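Local coordinates for EAL domain protein (Vibrio cholerae serotype O1, PDB 6IJ2), which hydrolyses the cyclic dinucleotides c-di-GMP and cGAMP as an EAL-type phosphodiesterase, and is here bound to the linear dinucleotide 5'-pGpG, at residues A[26-31]-A[46-51]; A[78-83]-A[116-121]. The protein carries 1 engineered substitution. All coordinates share one frame; numbering follows the deposited sequence.

Contact 1 (A[26-31]-A[46-51]); sequences FTMAFQ and ALVRGL. With nucleotides of chain B.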
ATOM      1  N   PHE A  26      -8.349   2.809  31.205  1.00 50.92           N
ATOM      2  CA  PHE A  26      -7.063   3.057  30.563  1.00 48.49           C
ATOM      3  C   PHE A  26      -6.837   4.562  30.565  1.00 46.58           C
ATOM      4  O   PHE A  26      -7.710   5.335  30.968  1.00 47.14           O
ATOM      5  CB  PHE A  26      -7.026   2.500  29.135  1.00 47.12           C
ATOM      6  CG  PHE A  26      -8.094   3.066  28.251  1.00 46.22           C
ATOM      7  CD1 PHE A  26      -9.377   2.542  28.270  1.00 48.21           C
ATOM      8  CD2 PHE A  26      -7.823   4.134  27.416  1.00 43.66           C
ATOM      9  CE1 PHE A  26     -10.368   3.077  27.474  1.00 47.67           C
ATOM     10  CE2 PHE A  26      -8.810   4.665  26.610  1.00 43.10           C
ATOM     11  CZ  PHE A  26     -10.085   4.140  26.644  1.00 45.12           C
ATOM     12  N   THR A  27      -5.661   4.970  30.111  1.00 44.56           N
ATOM     13  CA  THR A  27      -5.354   6.394  30.014  1.00 42.83           C
ATOM     14  C   THR A  27      -4.470   6.588  28.787  1.00 40.31           C
ATOM     15  O   THR A  27      -4.410   5.715  27.917  1.00 39.91           O
ATOM     16  CB  THR A  27      -4.733   6.905  31.331  1.00 51.53           C
ATOM     17  OG1 THR A  27      -4.595   8.330  31.284  1.00 42.73           O
ATOM     18  CG2 THR A  27      -3.377   6.274  31.584  1.00 44.17           C
ATOM     19  N   MET A  28      -3.782   7.725  28.718  1.00 38.86           N
ATOM     20  CA  MET A  28      -3.029   8.101  27.534  1.00 36.57           C
ATOM     21  C   MET A  28      -1.583   8.420  27.872  1.00 36.12           C
ATOM     22  O   MET A  28      -1.271   8.945  28.943  1.00 38.84           O
ATOM     23  CB  MET A  28      -3.641   9.315  26.831  1.00 35.63           C
ATOM     24  CG  MET A  28      -4.986   9.071  26.199  1.00 35.46           C
ATOM     25  SD  MET A  28      -4.883   7.998  24.743  1.00 42.03           S
ATOM     26  CE  MET A  28      -6.564   7.389  24.776  1.00 44.65           C
ATOM     27  N   ALA A  29      -0.708   8.083  26.930  1.00 34.80           N
ATOM     28  CA  ALA A  29       0.629   8.636  26.821  1.00 33.89           C
ATOM     29  C   ALA A  29       0.649   9.600  25.642  1.00 31.81           C
ATOM     30  O   ALA A  29      -0.260   9.606  24.807  1.00 32.34           O
ATOM     31  CB  ALA A  29       1.681   7.535  26.636  1.00 38.08           C
ATOM     32  N   PHE A  30       1.679  10.435  25.591  1.00 31.74           N
ATOM     33  CA  PHE A  30       1.799  11.447  24.550  1.00 29.40           C
ATOM     34  C   PHE A  30       3.217  11.437  24.006  1.00 28.96           C
ATOM     35  O   PHE A  30       4.186  11.357  24.766  1.00 32.40           O
ATOM     36  CB  PHE A  30       1.437  12.866  25.091  1.00 29.60           C
ATOM     37  CG  PHE A  30       0.017  12.981  25.548  1.00 30.43           C
ATOM     38  CD1 PHE A  30      -0.994  13.280  24.645  1.00 36.16           C
ATOM     39  CD2 PHE A  30      -0.318  12.737  26.872  1.00 32.24           C
ATOM     40  CE1 PHE A  30      -2.321  13.366  25.069  1.00 30.69           C
ATOM     41  CE2 PHE A  30      -1.635  12.818  27.301  1.00 38.30           C
ATOM     42  CZ  PHE A  30      -2.639  13.133  26.398  1.00 34.20           C
ATOM     43  N   GLN A  31       3.340  11.520  22.682  1.00 28.14           N
ATOM     44  CA  GLN A  31       4.651  11.544  22.063  1.00 26.66           C
ATOM     45  C   GLN A  31       4.762  12.780  21.180  1.00 27.17           C
ATOM     46  O   GLN A  31       3.894  13.003  20.318  1.00 26.47           O
ATOM     47  CB  GLN A  31       4.914  10.277  21.230  1.00 26.49           C
ATOM     48  CG  GLN A  31       6.323  10.257  20.672  1.00 30.01           C
ATOM     49  CD  GLN A  31       6.607   9.019  19.852  1.00 29.10           C
ATOM     50  OE1 GLN A  31       5.715   8.496  19.187  1.00 34.40           O
ATOM     51  NE2 GLN A  31       7.857   8.537  19.897  1.00 28.52           N
ATOM     52  N   ALA A  46      -1.531  11.166  20.881  1.00 31.58           N
ATOM     53  CA  ALA A  46      -2.068  10.454  22.038  1.00 28.67           C
ATOM     54  C   ALA A  46      -2.066   8.949  21.772  1.00 30.65           C
ATOM     55  O   ALA A  46      -2.532   8.492  20.720  1.00 29.85           O
ATOM     56  CB  ALA A  46      -3.487  10.932  22.357  1.00 29.48           C
ATOM     57  N   LEU A  47      -1.572   8.178  22.742  1.00 32.66           N
ATOM     58  CA  LEU A  47      -1.395   6.736  22.591  1.00 35.03           C
ATOM     59  C   LEU A  47      -1.960   6.036  23.814  1.00 33.47           C
ATOM     60  O   LEU A  47      -1.625   6.396  24.944  1.00 34.17           O
ATOM     61  CB  LEU A  47       0.077   6.378  22.433  1.00 30.99           C
ATOM     62  CG  LEU A  47       0.746   6.979  21.196  1.00 37.18           C
ATOM     63  CD1 LEU A  47       2.239   6.951  21.393  1.00 30.15           C
ATOM     64  CD2 LEU A  47       0.355   6.189  19.946  1.00 35.80           C
ATOM     65  N   VAL A  48      -2.796   5.029  23.585  1.00 34.68           N
ATOM     66  CA  VAL A  48      -3.492   4.362  24.680  1.00 37.54           C
ATOM     67  C   VAL A  48      -2.507   3.596  25.563  1.00 38.19           C
ATOM     68  O   VAL A  48      -1.539   2.992  25.081  1.00 37.92           O
ATOM     69  CB  VAL A  48      -4.577   3.442  24.091  1.00 52.38           C
ATOM     70  CG1 VAL A  48      -4.406   2.013  24.558  1.00 63.78           C
ATOM     71  CG2 VAL A  48      -5.953   3.960  24.434  1.00 55.14           C
ATOM     72  N   ARG A  49      -2.756   3.618  26.874  1.00 39.85           N
ATOM     73  CA  ARG A  49      -1.958   2.898  27.855  1.00 41.59           C
ATOM     74  C   ARG A  49      -2.882   2.402  28.951  1.00 44.15           C
ATOM     75  O   ARG A  49      -3.942   2.983  29.193  1.00 44.35           O
ATOM     76  CB  ARG A  49      -0.872   3.780  28.499  1.00 40.99           C
ATOM     77  CG  ARG A  49       0.222   4.256  27.557  1.00 38.85           C
ATOM     78  CD  ARG A  49       1.050   3.085  27.044  1.00 39.34           C
ATOM     79  NE  ARG A  49       2.136   3.542  26.186  1.00 37.54           N
ATOM     80  CZ  ARG A  49       2.032   3.666  24.868  1.00 43.00           C
ATOM     81  NH1 ARG A  49       3.060   4.097  24.145  1.00 39.35           N
ATOM     82  NH2 ARG A  49       0.892   3.367  24.272  1.00 37.85           N
ATOM     83  N   GLY A  50      -2.472   1.328  29.614  1.00 46.33           N
ATOM     84  CA  GLY A  50      -3.180   0.888  30.798  1.00 49.08           C
ATOM     85  C   GLY A  50      -3.009   1.876  31.938  1.00 49.45           C
ATOM     86  O   GLY A  50      -2.193   2.798  31.890  1.00 48.13           O
ATOM     87  N   LEU A  51      -3.798   1.671  32.998  1.00 51.91           N
ATOM     88  CA  LEU A  51      -3.735   2.576  34.144  1.00 56.80           C
ATOM     89  C   LEU A  51      -2.386   2.506  34.852  1.00 57.61           C
ATOM     90  O   LEU A  51      -1.984   3.469  35.516  1.00 56.24           O
ATOM     91  CB  LEU A  51      -4.868   2.264  35.131  1.00 56.97           C
ATOM     92  CG  LEU A  51      -6.271   2.646  34.648  1.00 57.23           C
ATOM     93  CD1 LEU A  51      -7.304   2.383  35.733  1.00 58.30           C
ATOM     94  CD2 LEU A  51      -6.317   4.099  34.171  1.00 52.61           C
TER
ATOM     95  P     G B   2       2.191   2.028  20.876  1.00 48.41           P
ATOM     96  OP1   G B   2       1.998   3.245  21.585  1.00 47.10           O
ATOM     97  OP2   G B   2       2.500   0.832  21.588  1.00 50.86           O
ATOM     98  O5'   G B   2       0.936   1.725  19.972  1.00 48.70           O
ATOM     99  C5'   G B   2       0.719   0.447  19.389  1.00 50.75           C
ATOM    100  C4'   G B   2      -0.429   0.518  18.423  1.00 51.06           C
ATOM    101  O4'   G B   2      -1.610   0.963  19.120  1.00 51.26           O
ATOM    102  C3'   G B   2      -0.246   1.482  17.250  1.00 49.23           C
ATOM    103  O3'   G B   2      -0.690   0.924  16.028  1.00 50.68           O
ATOM    104  C2'   G B   2      -1.170   2.638  17.600  1.00 48.04           C
ATOM    105  O2'   G B   2      -1.707   3.344  16.514  1.00 47.48           O
ATOM    106  C1'   G B   2      -2.277   1.914  18.352  1.00 49.99           C
ATOM    107  N9    G B   2      -2.960   2.827  19.248  1.00 49.39           N
ATOM    108  C8    G B   2      -2.418   3.509  20.305  1.00 48.27           C
ATOM    109  N7    G B   2      -3.263   4.312  20.884  1.00 48.33           N
ATOM    110  C5    G B   2      -4.425   4.171  20.147  1.00 49.50           C
ATOM    111  C6    G B   2      -5.686   4.792  20.296  1.00 50.50           C
ATOM    112  O6    G B   2      -6.032   5.632  21.118  1.00 50.98           O
ATOM    113  N1    G B   2      -6.588   4.353  19.342  1.00 52.14           N
ATOM    114  C2    G B   2      -6.310   3.442  18.361  1.00 54.68           C
ATOM    115  N2    G B   2      -7.310   3.154  17.527  1.00 58.08           N
ATOM    116  N3    G B   2      -5.144   2.843  18.220  1.00 51.86           N
ATOM    117  C4    G B   2      -4.254   3.252  19.138  1.00 50.21           C
ATOM    118  OP3   G B   1       1.893   4.519  13.518  1.00 44.09           O
ATOM    119  P     G B   1       1.179   3.845  14.569  1.00 45.15           P
ATOM    120  OP1   G B   1       0.272   4.731  15.231  1.00 44.57           O
ATOM    121  OP2   G B   1       0.637   2.670  13.971  1.00 47.43           O
ATOM    122  O5'   G B   1       2.333   3.394  15.538  1.00 45.04           O
ATOM    123  C5'   G B   1       2.575   4.057  16.774  1.00 44.08           C
ATOM    124  C4'   G B   1       3.495   3.222  17.632  1.00 45.19           C
ATOM    125  O4'   G B   1       4.863   3.502  17.278  1.00 45.46           O
ATOM    126  C3'   G B   1       3.404   3.445  19.146  1.00 45.65           C
ATOM    127  O3'   G B   1       3.318   2.241  19.881  1.00 47.42           O
ATOM    128  C2'   G B   1       4.726   4.122  19.478  1.00 44.70           C
ATOM    129  O2'   G B   1       5.263   3.831  20.735  1.00 56.29           O
ATOM    130  C1'   G B   1       5.643   3.514  18.431  1.00 45.20           C
ATOM    131  N9    G B   1       6.828   4.320  18.177  1.00 45.30           N
ATOM    132  C8    G B   1       6.917   5.688  18.197  1.00 42.91           C
ATOM    133  N7    G B   1       8.111   6.126  17.920  1.00 42.87           N
ATOM    134  C5    G B   1       8.851   4.979  17.692  1.00 44.39           C
ATOM    135  C6    G B   1      10.216   4.822  17.342  1.00 45.38           C
ATOM    136  O6    G B   1      11.065   5.686  17.173  1.00 44.99           O
ATOM    137  N1    G B   1      10.562   3.484  17.219  1.00 47.41           N
ATOM    138  C2    G B   1       9.701   2.435  17.396  1.00 48.98           C
ATOM    139  N2    G B   1      10.216   1.222  17.214  1.00 50.93           N
ATOM    140  N3    G B   1       8.425   2.567  17.706  1.00 47.49           N
ATOM    141  C4    G B   1       8.070   3.858  17.837  1.00 45.43           C
TER
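Val48 CG2 meets two side chains of segment 26-31, Met28 CE and Phe26 CD2, each at 3.5 Å, the methyl-methyl contact being tight. The Phe26 ring reaches this position because CG sits between the backbone N and the carbonyl carbon (chi1 58°), and Met28 CE comes in at the ring's edge, in its plane. Further along the same face, Phe30 CE1 rests obliquely on Ala46 CB at 3.8 Å. The two strands form the antiparallel hairpin that opens the EAL barrel, and Ala46 and Leu47, following the metal ligand Glu45, complete the EAL signature. Thr27 and Arg49, like Ala29 and Leu47, exchange two backbone hydrogen bonds each. On their face, Arg49 CG lies 3.7 Å from Ala29 CB, and beyond it the bend at chi2 (-65°) folds the chain so this methyl covers one side of the guanidinium. Arg49 NH1 and NH2 both hold OP1 of G2 of chain B, each at 2.9 Å. Arg49 NH2 also makes a short 2.6 Å bond to Val48 O, which lies near the guanidinium plane; with the pair to OP1 it should limit the group's rotation. Val48 N gives G2 N7 of chain B a nearly straight bond, 2.8 Å at 175°.

Contact 2 (A[78-83]-A[116-121]); sequences KAIALA and KRYQFP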
ATOM      1  N   LYS A  78     -10.596  11.118  26.781  1.00 45.34           N
ATOM      2  CA  LYS A  78      -9.452  11.047  27.688  1.00 43.44           C
ATOM      3  C   LYS A  78      -8.258  11.810  27.132  1.00 41.05           C
ATOM      4  O   LYS A  78      -7.543  12.490  27.882  1.00 41.65           O
ATOM      5  CB  LYS A  78      -9.068   9.591  27.941  1.00 43.08           C
ATOM      6  CG  LYS A  78     -10.070   8.807  28.760  1.00 43.48           C
ATOM      7  CD  LYS A  78      -9.670   7.341  28.812  1.00 44.20           C
ATOM      8  CE  LYS A  78     -10.594   6.545  29.721  1.00 49.74           C
ATOM      9  NZ  LYS A  78     -10.462   6.935  31.151  1.00 51.14           N
ATOM     10  N   ALA A  79      -8.017  11.697  25.822  1.00 36.22           N
ATOM     11  CA  ALA A  79      -6.896  12.399  25.203  1.00 34.24           C
ATOM     12  C   ALA A  79      -7.083  13.906  25.289  1.00 39.73           C
ATOM     13  O   ALA A  79      -6.150  14.644  25.630  1.00 37.79           O
ATOM     14  CB  ALA A  79      -6.743  11.974  23.742  1.00 32.78           C
ATOM     15  N   ILE A  80      -8.290  14.381  24.981  1.00 37.29           N
ATOM     16  CA  ILE A  80      -8.565  15.814  25.051  1.00 37.88           C
ATOM     17  C   ILE A  80      -8.492  16.305  26.492  1.00 41.07           C
ATOM     18  O   ILE A  80      -7.921  17.369  26.773  1.00 40.77           O
ATOM     19  CB  ILE A  80      -9.931  16.116  24.403  1.00 38.86           C
ATOM     20  CG1 ILE A  80      -9.885  15.821  22.898  1.00 40.87           C
ATOM     21  CG2 ILE A  80     -10.380  17.558  24.689  1.00 39.73           C
ATOM     22  CD1 ILE A  80     -11.242  15.833  22.235  1.00 37.24           C
ATOM     23  N   ALA A  81      -9.041  15.533  27.434  1.00 40.43           N
ATOM     24  CA  ALA A  81      -9.051  15.963  28.833  1.00 41.58           C
ATOM     25  C   ALA A  81      -7.642  16.031  29.407  1.00 42.74           C
ATOM     26  O   ALA A  81      -7.303  16.983  30.123  1.00 42.88           O
ATOM     27  CB  ALA A  81      -9.920  15.025  29.667  1.00 42.24           C
ATOM     28  N   LEU A  82      -6.807  15.032  29.106  1.00 40.01           N
ATOM     29  CA  LEU A  82      -5.440  15.035  29.617  1.00 40.21           C
ATOM     30  C   LEU A  82      -4.619  16.136  28.973  1.00 36.70           C
ATOM     31  O   LEU A  82      -3.843  16.814  29.651  1.00 46.32           O
ATOM     32  CB  LEU A  82      -4.768  13.686  29.369  1.00 39.07           C
ATOM     33  CG  LEU A  82      -4.603  12.716  30.532  1.00 43.38           C
ATOM     34  CD1 LEU A  82      -4.014  11.389  30.031  1.00 44.88           C
ATOM     35  CD2 LEU A  82      -3.744  13.305  31.641  1.00 53.32           C
ATOM     36  N   ALA A  83      -4.742  16.292  27.654  1.00 36.38           N
ATOM     37  CA  ALA A  83      -3.987  17.335  26.968  1.00 42.86           C
ATOM     38  C   ALA A  83      -4.323  18.705  27.532  1.00 46.85           C
ATOM     39  O   ALA A  83      -3.434  19.541  27.737  1.00 43.50           O
ATOM     40  CB  ALA A  83      -4.266  17.282  25.467  1.00 48.47           C
ATOM     41  N   LYS A 116     -15.149  21.438  23.485  1.00 46.80           N
ATOM     42  CA  LYS A 116     -15.683  22.685  24.026  1.00 49.76           C
ATOM     43  C   LYS A 116     -15.545  22.732  25.543  1.00 57.74           C
ATOM     44  O   LYS A 116     -15.121  23.749  26.102  1.00 55.28           O
ATOM     45  CB  LYS A 116     -17.146  22.872  23.624  1.00 54.95           C
ATOM     46  CG  LYS A 116     -17.804  24.098  24.276  1.00 66.89           C
ATOM     47  CD  LYS A 116     -17.125  25.406  23.858  1.00 73.03           C
ATOM     48  CE  LYS A 116     -16.636  26.231  25.055  1.00 78.12           C
ATOM     49  NZ  LYS A 116     -17.726  26.747  25.943  1.00 79.94           N
ATOM     50  N   ARG A 117     -15.905  21.641  26.224  1.00 49.91           N
ATOM     51  CA  ARG A 117     -15.777  21.588  27.677  1.00 58.90           C
ATOM     52  C   ARG A 117     -14.368  21.946  28.134  1.00 49.49           C
ATOM     53  O   ARG A 117     -14.190  22.681  29.113  1.00 56.41           O
ATOM     54  CB  ARG A 117     -16.163  20.197  28.185  1.00 64.69           C
ATOM     55  CG  ARG A 117     -15.892  19.990  29.671  1.00 69.31           C
ATOM     56  CD  ARG A 117     -16.563  18.733  30.207  1.00 80.50           C
ATOM     57  NE  ARG A 117     -16.065  17.514  29.575  1.00 89.84           N
ATOM     58  CZ  ARG A 117     -16.390  16.286  29.967  1.00 93.50           C
ATOM     59  NH1 ARG A 117     -17.212  16.116  30.997  1.00 98.08           N
ATOM     60  NH2 ARG A 117     -15.895  15.229  29.336  1.00 86.37           N
ATOM     61  N   TYR A 118     -13.356  21.448  27.433  1.00 47.08           N
ATOM     62  CA  TYR A 118     -11.966  21.668  27.799  1.00 46.81           C
ATOM     63  C   TYR A 118     -11.344  22.833  27.044  1.00 47.91           C
ATOM     64  O   TYR A 118     -10.128  23.033  27.127  1.00 50.41           O
ATOM     65  CB  TYR A 118     -11.163  20.381  27.572  1.00 52.53           C
ATOM     66  CG  TYR A 118     -11.633  19.274  28.489  1.00 55.60           C
ATOM     67  CD1 TYR A 118     -11.340  19.310  29.846  1.00 52.91           C
ATOM     68  CD2 TYR A 118     -12.397  18.217  28.012  1.00 51.93           C
ATOM     69  CE1 TYR A 118     -11.777  18.323  30.699  1.00 52.88           C
ATOM     70  CE2 TYR A 118     -12.842  17.220  28.863  1.00 55.69           C
ATOM     71  CZ  TYR A 118     -12.527  17.282  30.208  1.00 53.95           C
ATOM     72  OH  TYR A 118     -12.955  16.302  31.076  1.00 58.01           O
ATOM     73  N   GLN A 119     -12.156  23.598  26.307  1.00 50.91           N
ATOM     74  CA  GLN A 119     -11.709  24.820  25.633  1.00 49.38           C
ATOM     75  C   GLN A 119     -10.535  24.546  24.696  1.00 50.19           C
ATOM     76  O   GLN A 119      -9.592  25.334  24.599  1.00 45.13           O
ATOM     77  CB  GLN A 119     -11.376  25.904  26.664  1.00 47.38           C
ATOM     78  CG  GLN A 119     -12.516  26.127  27.634  1.00 54.19           C
ATOM     79  CD  GLN A 119     -12.111  26.892  28.881  1.00 63.49           C
ATOM     80  OE1 GLN A 119     -10.928  27.112  29.144  1.00 68.77           O
ATOM     81  NE2 GLN A 119     -13.098  27.286  29.664  1.00 62.76           N
ATOM     82  N   PHE A 120     -10.604  23.416  23.986  1.00 40.71           N
ATOM     83  CA  PHE A 120      -9.571  22.986  23.055  1.00 43.09           C
ATOM     84  C   PHE A 120     -10.109  23.124  21.639  1.00 41.39           C
ATOM     85  O   PHE A 120     -11.087  22.444  21.295  1.00 52.37           O
ATOM     86  CB  PHE A 120      -9.175  21.535  23.338  1.00 41.06           C
ATOM     87  CG  PHE A 120      -7.793  21.166  22.854  1.00 39.72           C
ATOM     88  CD1 PHE A 120      -7.577  20.764  21.543  1.00 34.24           C
ATOM     89  CD2 PHE A 120      -6.715  21.186  23.727  1.00 42.14           C
ATOM     90  CE1 PHE A 120      -6.308  20.431  21.105  1.00 32.54           C
ATOM     91  CE2 PHE A 120      -5.451  20.851  23.300  1.00 38.54           C
ATOM     92  CZ  PHE A 120      -5.248  20.457  21.981  1.00 36.22           C
ATOM     93  N   PRO A 121      -9.541  23.989  20.803  1.00 41.69           N
ATOM     94  CA  PRO A 121     -10.107  24.208  19.462  1.00 44.34           C
ATOM     95  C   PRO A 121     -10.081  22.961  18.584  1.00 37.97           C
ATOM     96  O   PRO A 121      -9.099  22.213  18.551  1.00 34.89           O
ATOM     97  CB  PRO A 121      -9.216  25.310  18.877  1.00 48.23           C
ATOM     98  CG  PRO A 121      -7.980  25.317  19.730  1.00 53.64           C
ATOM     99  CD  PRO A 121      -8.431  24.911  21.093  1.00 46.61           C
TER
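The 2.9 Å bond from Leu82 N to Lys78 O belongs to the helical turn that presents Ile80 and Ala81 to Tyr118. Ala81 lies squarely on the phenol ring: its CA is 3.9 Å from the ring centroid and only 6° off the normal, a CH-pi contact, while its CB leans out to the far end and meets Tyr118 CZ at 3.5 Å. The opposite face of the ring is covered by Arg117, whose CG is centred 4.1 Å above the plane of the Tyr118 ring, so the ring is sandwiched between a helix and the aliphatic part of its own neighbour. Further out, Tyr118 OH lies over one face of the Arg117 guanidinium, offset toward its rim. Ile80 supports the ring from another direction. Its CG2 branch, set anti to the backbone N, crosses obliquely to Tyr118 CD2 at 3.9 Å. The same methyl also faces Phe120 CB more loosely, at 4.4 Å, and Ala83 CB touches Phe120 CE2 obliquely at 4.3 Å. Tyr118 and Phe120 both point toward helix 68-85. Between them Gln119, with positive phi (56°), is the C-prime residue of a Schellman motif that ends the helix: Gln119 N bonds Lys116 O, and Phe120 N bonds Ala115 O. The inner side chains, Ile80 and Phe120, continue onto Leu92 and Ile125 of the barrel strands. Two successive outer helices packed in this way, one against the C-terminal end of the next, belong to the beta/alpha barrel of the EAL domain.

From the N terminus, the chain first runs through strand 27-35, turns, and comes back in strand 41-49, so contact 1 closes a short hairpin loop of 14 residues. Only then does contact 2 begin: helix 68-85 leads into strand 91-96 and helix 109-117, whose end returns to 78-83 across 32 residues. The two loops follow one another along the chain, neither nesting nor crossing. In space they meet through helix 68-85. Ala79 and Leu82 of that helix lie on Ala46 and Phe30 of the hairpin, whereas Ile80, Ala81 and Ala83 serve contact 2. One helix thereby ties the nucleotide-binding hairpin to the next helix of the barrel's outer layer.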